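Long-range contact in putative Transcriptional Regulator (Rhodococcus sp., PDB 2IA2), which is a putative transcriptional regulator of the IclR family, probably binding DNA through its helix-turn-helix domain and a small effector through its GAF-like C-terminal domain: residues 227-232 and 247-252. Numbering follows the deposited sequence.
Sequences VNISTP and PSLRVT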
loop_
_atom_site.group_PDB
_atom_site.type_symbol
_atom_site.label_atom_id
_atom_site.label_comp_id
_atom_site.label_asym_id
_atom_site.label_seq_id
_atom_site.Cartn_x
_atom_site.Cartn_y
_atom_site.Cartn_z
ATOM N N VAL A 227 -10.887 -16.446 -2.868
ATOM C CA VAL A 227 -10.337 -17.230 -1.757
ATOM C C VAL A 227 -11.226 -18.486 -1.627
ATOM O O VAL A 227 -12.401 -18.393 -1.849
ATOM C CB VAL A 227 -10.314 -16.374 -0.444
ATOM C CG1 VAL A 227 -11.706 -15.719 -0.164
ATOM C CG2 VAL A 227 -9.817 -17.191 0.753
ATOM N N ASN A 228 -10.650 -19.643 -1.303
ATOM C CA ASN A 228 -11.431 -20.853 -1.138
ATOM C C ASN A 228 -11.120 -21.603 0.134
ATOM O O ASN A 228 -10.169 -21.269 0.852
ATOM C CB ASN A 228 -11.338 -21.776 -2.397
ATOM C CG ASN A 228 -10.208 -22.796 -2.341
ATOM O OD1 ASN A 228 -9.386 -22.777 -1.427
ATOM N ND2 ASN A 228 -10.164 -23.713 -3.335
ATOM N N ILE A 229 -11.980 -22.580 0.427
ATOM C CA ILE A 229 -11.675 -23.699 1.310
ATOM C C ILE A 229 -11.878 -24.922 0.412
ATOM O O ILE A 229 -12.831 -24.967 -0.331
ATOM C CB ILE A 229 -12.672 -23.796 2.485
ATOM C CG1 ILE A 229 -12.543 -22.577 3.413
ATOM C CG2 ILE A 229 -12.462 -25.109 3.266
ATOM C CD1 ILE A 229 -13.720 -22.382 4.361
ATOM N N SER A 230 -10.981 -25.902 0.467
ATOM C CA SER A 230 -11.158 -27.116 -0.317
ATOM C C SER A 230 -11.155 -28.305 0.635
ATOM O O SER A 230 -10.359 -28.350 1.592
ATOM C CB SER A 230 -10.017 -27.254 -1.350
ATOM O OG SER A 230 -10.327 -28.242 -2.339
ATOM N N THR A 231 -12.024 -29.285 0.372
ATOM C CA THR A 231 -12.201 -30.411 1.316
ATOM C C THR A 231 -12.720 -31.690 0.664
ATOM O O THR A 231 -13.489 -31.623 -0.315
ATOM C CB THR A 231 -13.111 -29.982 2.516
ATOM O OG1 THR A 231 -12.961 -30.925 3.573
ATOM C CG2 THR A 231 -14.580 -29.856 2.116
ATOM N N PRO A 232 -12.292 -32.867 1.173
ATOM C CA PRO A 232 -12.936 -34.101 0.689
ATOM C C PRO A 232 -14.430 -34.063 0.922
ATOM O O PRO A 232 -14.889 -33.574 1.946
ATOM C CB PRO A 232 -12.272 -35.226 1.541
ATOM C CG PRO A 232 -10.900 -34.648 1.802
ATOM C CD PRO A 232 -11.211 -33.178 2.128
ATOM N N PRO A 247 -19.575 -19.471 6.326
ATOM C CA PRO A 247 -19.572 -18.204 7.107
ATOM C C PRO A 247 -18.178 -17.645 7.370
ATOM O O PRO A 247 -17.961 -16.451 7.241
ATOM C CB PRO A 247 -20.239 -18.615 8.439
ATOM C CG PRO A 247 -21.191 -19.744 8.007
ATOM C CD PRO A 247 -20.362 -20.525 7.019
ATOM N N SER A 248 -17.244 -18.510 7.743
ATOM C CA SER A 248 -15.867 -18.082 7.985
ATOM C C SER A 248 -15.189 -17.657 6.703
ATOM O O SER A 248 -14.490 -16.676 6.694
ATOM C CB SER A 248 -15.076 -19.219 8.657
ATOM O OG SER A 248 -15.646 -19.466 9.910
ATOM N N LEU A 249 -15.401 -18.417 5.625
ATOM C CA LEU A 249 -14.861 -18.061 4.303
ATOM C C LEU A 249 -15.289 -16.619 3.897
ATOM O O LEU A 249 -14.474 -15.822 3.436
ATOM C CB LEU A 249 -15.302 -19.116 3.279
ATOM C CG LEU A 249 -14.904 -18.779 1.825
ATOM C CD1 LEU A 249 -13.416 -18.746 1.678
ATOM C CD2 LEU A 249 -15.494 -19.761 0.867
ATOM N N ARG A 250 -16.562 -16.261 4.124
ATOM C CA ARG A 250 -17.047 -14.910 3.816
ATOM C C ARG A 250 -16.326 -13.834 4.589
ATOM O O ARG A 250 -15.966 -12.768 4.041
ATOM C CB ARG A 250 -18.572 -14.797 4.041
ATOM C CG ARG A 250 -19.401 -15.331 2.894
ATOM C CD ARG A 250 -20.902 -15.088 3.223
ATOM N NE ARG A 250 -21.830 -15.849 2.384
ATOM C CZ ARG A 250 -22.270 -15.416 1.200
ATOM N NH1 ARG A 250 -21.854 -14.240 0.704
ATOM N NH2 ARG A 250 -23.104 -16.168 0.489
ATOM N N VAL A 251 -16.103 -14.101 5.875
ATOM C CA VAL A 251 -15.425 -13.139 6.740
ATOM C C VAL A 251 -13.953 -12.989 6.328
ATOM O O VAL A 251 -13.426 -11.896 6.331
ATOM C CB VAL A 251 -15.603 -13.493 8.237
ATOM C CG1 VAL A 251 -14.785 -12.560 9.106
ATOM C CG2 VAL A 251 -17.120 -13.355 8.663
ATOM N N THR A 252 -13.307 -14.082 5.932
ATOM C CA THR A 252 -11.923 -14.032 5.503
ATOM C C THR A 252 -11.808 -13.203 4.240
ATOM O O THR A 252 -10.932 -12.383 4.142
ATOM C CB THR A 252 -11.394 -15.487 5.280
ATOM O OG1 THR A 252 -11.396 -16.142 6.541
ATOM C CG2 THR A 252 -9.966 -15.496 4.727
#
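In the GAF-like C-terminal domain of this IclR-family regulator, the last strand in chain order, 223-232, an inner strand of the six-stranded antiparallel sheet, is covered on one face by the C-terminal helix 246-264. The chain leaves the strand, passes through helix 238-244, and helix 246-264 then runs back along the strand; the short segments 227-232 and 247-252 lie at 154°, nearly antiparallel, with their axes 8.8 Å apart. No hydrogen bond crosses between them; the contact is apolar and buried. Strand alternation sends Val227 and Ile229 toward the helix, while Asn228 between them faces away, touching Ser149 and Met150 of helix 149-156 on the other face.

Leu249 carries the contact, its CD1 meeting Val227 and its CB meeting Ile229. With CG anti to the backbone N (chi1 175°), the second torsion turns CD1 onto Val227, 3.9 Å from CG1 and 4.0 Å from CG2. Branching at CB thus lets valine present two methyls to one leucine methyl. The same CD1 rests 3.7 Å from Val227 O, close against the strand backbone. The longer Ile229 side chain, with CD1 anti to CA (chi2 164°), places CD1 3.8 Å from Leu249 CB.

Leu100 and Leu103 of helix 92-107 pack against the same region, Leu100 on Val227 and Leu103 on Ile229, Ser248 and Thr252, so two helices share this face. Thr252 suits its place by keeping OG1 near the helix's own carbonyl, 3.1 Å from Ser248 O, and turning its methyl CG2 to the strand, 4.3 Å from Val227 CG2.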